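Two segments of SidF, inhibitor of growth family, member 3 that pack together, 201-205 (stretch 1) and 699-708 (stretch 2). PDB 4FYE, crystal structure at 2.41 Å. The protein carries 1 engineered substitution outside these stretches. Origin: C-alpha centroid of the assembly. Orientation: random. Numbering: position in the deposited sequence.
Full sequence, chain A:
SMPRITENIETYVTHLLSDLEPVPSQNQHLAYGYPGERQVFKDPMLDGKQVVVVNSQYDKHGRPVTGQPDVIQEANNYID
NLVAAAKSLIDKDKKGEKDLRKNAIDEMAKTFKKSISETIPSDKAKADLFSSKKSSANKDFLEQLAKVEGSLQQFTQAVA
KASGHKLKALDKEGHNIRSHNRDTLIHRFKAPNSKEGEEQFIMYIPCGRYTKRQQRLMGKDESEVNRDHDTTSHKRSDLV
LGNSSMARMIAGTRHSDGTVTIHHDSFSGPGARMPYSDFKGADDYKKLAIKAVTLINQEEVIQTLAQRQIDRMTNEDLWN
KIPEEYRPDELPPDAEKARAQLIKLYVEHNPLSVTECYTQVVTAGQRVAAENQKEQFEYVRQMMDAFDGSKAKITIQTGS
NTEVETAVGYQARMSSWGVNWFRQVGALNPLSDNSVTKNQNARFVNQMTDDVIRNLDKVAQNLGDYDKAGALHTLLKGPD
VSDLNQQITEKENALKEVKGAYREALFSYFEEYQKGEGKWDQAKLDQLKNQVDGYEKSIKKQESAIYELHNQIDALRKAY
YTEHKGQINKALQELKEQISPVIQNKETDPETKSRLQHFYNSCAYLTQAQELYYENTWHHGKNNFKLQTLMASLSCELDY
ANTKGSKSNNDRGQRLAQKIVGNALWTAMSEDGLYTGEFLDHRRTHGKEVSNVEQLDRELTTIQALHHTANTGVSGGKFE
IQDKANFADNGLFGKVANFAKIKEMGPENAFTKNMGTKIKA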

ATOM      1  N   PHE A 201       7.605  13.773   8.422  1.00 41.84           N
ATOM      2  CA  PHE A 201       6.921  13.801   7.103  1.00 38.72           C
ATOM      3  C   PHE A 201       6.442  12.409   6.725  1.00 39.65           C
ATOM      4  O   PHE A 201       6.973  11.394   7.222  1.00 36.26           O
ATOM      5  CB  PHE A 201       7.833  14.274   5.997  1.00 38.24           C
ATOM      6  CG  PHE A 201       9.059  13.446   5.860  1.00 39.17           C
ATOM      7  CD1 PHE A 201      10.205  13.781   6.549  1.00 45.43           C
ATOM      8  CD2 PHE A 201       9.085  12.345   5.001  1.00 40.82           C
ATOM      9  CE1 PHE A 201      11.369  12.993   6.423  1.00 51.34           C
ATOM     10  CE2 PHE A 201      10.216  11.553   4.874  1.00 41.85           C
ATOM     11  CZ  PHE A 201      11.352  11.864   5.590  1.00 47.68           C
ATOM     12  N   ILE A 202       5.466  12.381   5.816  1.00 38.96           N
ATOM     13  CA  ILE A 202       5.044  11.188   5.145  1.00 41.54           C
ATOM     14  C   ILE A 202       4.835  11.545   3.677  1.00 43.90           C
ATOM     15  O   ILE A 202       4.215  12.561   3.377  1.00 40.97           O
ATOM     16  CB  ILE A 202       3.670  10.698   5.650  1.00 44.32           C
ATOM     17  CG1 ILE A 202       3.639  10.528   7.155  1.00 42.90           C
ATOM     18  CG2 ILE A 202       3.325   9.349   4.983  1.00 43.24           C
ATOM     19  CD1 ILE A 202       2.223  10.564   7.670  1.00 41.72           C
ATOM     20  N   MET A 203       5.285  10.678   2.770  1.00 41.21           N
ATOM     21  CA  MET A 203       5.050  10.923   1.371  1.00 40.36           C
ATOM     22  C   MET A 203       4.647   9.662   0.617  1.00 39.18           C
ATOM     23  O   MET A 203       4.835   8.584   1.110  1.00 40.83           O
ATOM     24  CB  MET A 203       6.262  11.560   0.741  1.00 46.82           C
ATOM     25  CG  MET A 203       7.574  10.919   1.111  1.00 41.88           C
ATOM     26  SD  MET A 203       8.875  11.702   0.084  1.00 48.74           S
ATOM     27  CE  MET A 203       9.429  13.137   1.024  1.00 37.46           C
ATOM     28  N   TYR A 204       3.977   9.837  -0.513  1.00 39.76           N
ATOM     29  CA  TYR A 204       3.547   8.812  -1.405  1.00 37.78           C
ATOM     30  C   TYR A 204       4.223   9.232  -2.677  1.00 38.79           C
ATOM     31  O   TYR A 204       4.018  10.383  -3.169  1.00 40.40           O
ATOM     32  CB  TYR A 204       1.994   8.759  -1.570  1.00 43.47           C
ATOM     33  CG  TYR A 204       1.187   8.076  -0.430  1.00 45.98           C
ATOM     34  CD1 TYR A 204       1.742   7.793   0.795  1.00 48.73           C
ATOM     35  CD2 TYR A 204      -0.134   7.755  -0.598  1.00 52.80           C
ATOM     36  CE1 TYR A 204       1.018   7.169   1.806  1.00 53.39           C
ATOM     37  CE2 TYR A 204      -0.896   7.170   0.425  1.00 47.78           C
ATOM     38  CZ  TYR A 204      -0.327   6.866   1.614  1.00 50.99           C
ATOM     39  OH  TYR A 204      -1.096   6.281   2.616  1.00 45.85           O
ATOM     40  N   ILE A 205       5.128   8.352  -3.143  1.00 37.08           N
ATOM     41  CA  ILE A 205       5.810   8.552  -4.371  1.00 36.23           C
ATOM     42  C   ILE A 205       5.252   7.507  -5.303  1.00 38.54           C
ATOM     43  O   ILE A 205       5.275   6.340  -5.006  1.00 41.55           O
ATOM     44  CB  ILE A 205       7.303   8.367  -4.222  1.00 38.25           C
ATOM     45  CG1 ILE A 205       7.886   9.321  -3.181  1.00 35.38           C
ATOM     46  CG2 ILE A 205       8.008   8.622  -5.564  1.00 40.44           C
ATOM     47  CD1 ILE A 205       9.261   8.813  -2.720  1.00 34.11           C
TER
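Stretch 2 699-708: ELTTIQALHH

A helix laid along a β-strand meets it through alternate strand residues and successive helical turns, and this pair from SidF is an example. Strand 201-205 is extended; residues 702-708 are helical, tied by bonds such as His707 N to Ile703 O at 2.9 Å. The two run nearly parallel, crossing at -20° with their axes 9.4 Å apart at closest approach. Because the strand alternates, Ile202 and Tyr204 point toward the helix while Met203 points away. On the helix, Ile703 and His707, four residues and roughly one turn apart, lie opposite them, with CA atoms 7.5 Å apart for Ile202 and Ile703 and 7.7 Å for Tyr204 and His707.

Side-chain rotamers complete the fit. Ile703, with chi1 t and chi2 p, brings its CD1 to 3.6 Å from the backbone O of Ile202, and its CG1 sits over one face of the Tyr204 ring, 4.2 Å from the centroid, in a CH-pi contact. Tyr204, chi1 m, thus offers that face to Ile703 and its edge to His707, whose ND1 lies 3.5 Å from Tyr204 CD2; the ring planes are inclined at 79°. Ile202, m and t, extends CD1 to within 3.7 Å of CD2 of Leu700, whose CA-to-CB bond points sideways but whose tip comes nearer. No hydrogen bond crosses the interface: packing alone joins the segments.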

ATOM      1  N   GLU A 699      -2.897  13.638  12.706  1.00 42.49           N
ATOM      2  CA  GLU A 699      -2.117  14.152  11.575  1.00 45.54           C
ATOM      3  C   GLU A 699      -2.369  13.295  10.322  1.00 50.33           C
ATOM      4  O   GLU A 699      -2.386  13.811   9.196  1.00 54.67           O
ATOM      5  CB  GLU A 699      -0.619  14.170  11.884  1.00 49.05           C
ATOM      6  CG  GLU A 699      -0.134  15.080  13.016  1.00 45.44           C
ATOM      7  CD  GLU A 699      -0.388  16.544  12.725  1.00 50.11           C
ATOM      8  OE1 GLU A 699      -0.168  17.334  13.641  1.00 50.79           O
ATOM      9  OE2 GLU A 699      -0.832  16.922  11.606  1.00 50.84           O
ATOM     10  N   LEU A 700      -2.600  12.002  10.536  1.00 45.91           N
ATOM     11  CA  LEU A 700      -2.491  10.987   9.480  1.00 40.24           C
ATOM     12  C   LEU A 700      -3.600  10.966   8.425  1.00 38.81           C
ATOM     13  O   LEU A 700      -3.472  10.314   7.396  1.00 36.43           O
ATOM     14  CB  LEU A 700      -2.321   9.615  10.115  1.00 37.61           C
ATOM     15  CG  LEU A 700      -1.295   9.736  11.235  1.00 38.79           C
ATOM     16  CD1 LEU A 700      -1.328   8.474  12.078  1.00 35.84           C
ATOM     17  CD2 LEU A 700       0.089   9.954  10.633  1.00 38.44           C
ATOM     18  N   THR A 701      -4.693  11.692   8.585  1.00 42.22           N
ATOM     19  CA  THR A 701      -5.727  11.571   7.498  1.00 38.10           C
ATOM     20  C   THR A 701      -5.418  12.479   6.350  1.00 38.18           C
ATOM     21  O   THR A 701      -5.973  12.355   5.225  1.00 44.74           O
ATOM     22  CB  THR A 701      -7.131  11.856   7.990  1.00 38.50           C
ATOM     23  OG1 THR A 701      -7.025  12.770   9.102  1.00 44.76           O
ATOM     24  CG2 THR A 701      -7.779  10.511   8.449  1.00 38.79           C
ATOM     25  N   THR A 702      -4.488  13.372   6.576  1.00 34.88           N
ATOM     26  CA  THR A 702      -4.281  14.378   5.559  1.00 37.74           C
ATOM     27  C   THR A 702      -3.654  13.852   4.268  1.00 38.65           C
ATOM     28  O   THR A 702      -4.149  14.174   3.188  1.00 39.23           O
ATOM     29  CB  THR A 702      -3.813  15.763   6.120  1.00 37.55           C
ATOM     30  OG1 THR A 702      -2.490  16.018   5.772  1.00 55.40           O
ATOM     31  CG2 THR A 702      -3.982  15.859   7.577  1.00 35.15           C
ATOM     32  N   ILE A 703      -2.661  12.962   4.375  1.00 39.10           N
ATOM     33  CA  ILE A 703      -2.070  12.289   3.204  1.00 34.63           C
ATOM     34  C   ILE A 703      -3.122  11.419   2.501  1.00 40.06           C
ATOM     35  O   ILE A 703      -3.089  11.340   1.281  1.00 37.94           O
ATOM     36  CB  ILE A 703      -0.770  11.481   3.564  1.00 38.10           C
ATOM     37  CG1 ILE A 703       0.116  11.240   2.340  1.00 39.37           C
ATOM     38  CG2 ILE A 703      -1.051  10.118   4.229  1.00 34.70           C
ATOM     39  CD1 ILE A 703       0.875  12.462   1.924  1.00 37.29           C
ATOM     40  N   GLN A 704      -4.078  10.825   3.258  1.00 36.42           N
ATOM     41  CA  GLN A 704      -5.130  10.026   2.686  1.00 35.30           C
ATOM     42  C   GLN A 704      -6.046  10.893   1.836  1.00 38.66           C
ATOM     43  O   GLN A 704      -6.436  10.485   0.771  1.00 36.62           O
ATOM     44  CB  GLN A 704      -5.979   9.310   3.775  1.00 35.34           C
ATOM     45  CG  GLN A 704      -5.161   8.337   4.588  1.00 37.76           C
ATOM     46  CD  GLN A 704      -5.973   7.706   5.693  1.00 45.68           C
ATOM     47  OE1 GLN A 704      -5.529   7.673   6.854  1.00 46.48           O
ATOM     48  NE2 GLN A 704      -7.170   7.204   5.352  1.00 47.47           N
ATOM     49  N   ALA A 705      -6.359  12.104   2.276  1.00 36.92           N
ATOM     50  CA  ALA A 705      -7.289  12.871   1.477  1.00 35.86           C
ATOM     51  C   ALA A 705      -6.605  13.357   0.200  1.00 37.33           C
ATOM     52  O   ALA A 705      -7.244  13.448  -0.874  1.00 39.76           O
ATOM     53  CB  ALA A 705      -7.902  14.008   2.265  1.00 31.28           C
ATOM     54  N   LEU A 706      -5.300  13.596   0.300  1.00 36.88           N
ATOM     55  CA  LEU A 706      -4.492  13.984  -0.879  1.00 41.49           C
ATOM     56  C   LEU A 706      -4.394  12.874  -1.903  1.00 42.17           C
ATOM     57  O   LEU A 706      -4.612  13.103  -3.070  1.00 42.61           O
ATOM     58  CB  LEU A 706      -3.062  14.272  -0.432  1.00 38.41           C
ATOM     59  CG  LEU A 706      -2.713  15.715  -0.201  1.00 40.77           C
ATOM     60  CD1 LEU A 706      -1.200  15.867  -0.317  1.00 39.94           C
ATOM     61  CD2 LEU A 706      -3.367  16.532  -1.333  1.00 43.93           C
ATOM     62  N   HIS A 707      -4.034  11.671  -1.416  1.00 39.80           N
ATOM     63  CA  HIS A 707      -3.952  10.456  -2.211  1.00 39.88           C
ATOM     64  C   HIS A 707      -5.280  10.230  -2.875  1.00 42.51           C
ATOM     65  O   HIS A 707      -5.291  10.036  -4.074  1.00 41.12           O
ATOM     66  CB  HIS A 707      -3.462   9.287  -1.353  1.00 41.87           C
ATOM     67  CG  HIS A 707      -3.853   7.925  -1.856  1.00 47.68           C
ATOM     68  ND1 HIS A 707      -3.012   7.152  -2.578  1.00 54.91           N
ATOM     69  CD2 HIS A 707      -5.042   7.203  -1.726  1.00 53.48           C
ATOM     70  CE1 HIS A 707      -3.639   6.004  -2.922  1.00 60.58           C
ATOM     71  NE2 HIS A 707      -4.884   6.035  -2.410  1.00 59.24           N
ATOM     72  N   HIS A 708      -6.404  10.315  -2.133  1.00 38.61           N
ATOM     73  CA  HIS A 708      -7.741  10.136  -2.728  1.00 36.61           C
ATOM     74  C   HIS A 708      -8.057  11.129  -3.837  1.00 35.02           C
ATOM     75  O   HIS A 708      -8.719  10.803  -4.844  1.00 39.08           O
ATOM     76  CB  HIS A 708      -8.822  10.180  -1.624  1.00 35.71           C
ATOM     77  CG  HIS A 708     -10.157   9.546  -2.024  1.00 39.45           C
ATOM     78  ND1 HIS A 708     -11.109  10.208  -2.784  1.00 40.49           N
ATOM     79  CD2 HIS A 708     -10.697   8.313  -1.714  1.00 35.48           C
ATOM     80  CE1 HIS A 708     -12.178   9.404  -2.963  1.00 36.03           C
ATOM     81  NE2 HIS A 708     -11.949   8.258  -2.280  1.00 41.09           N
TER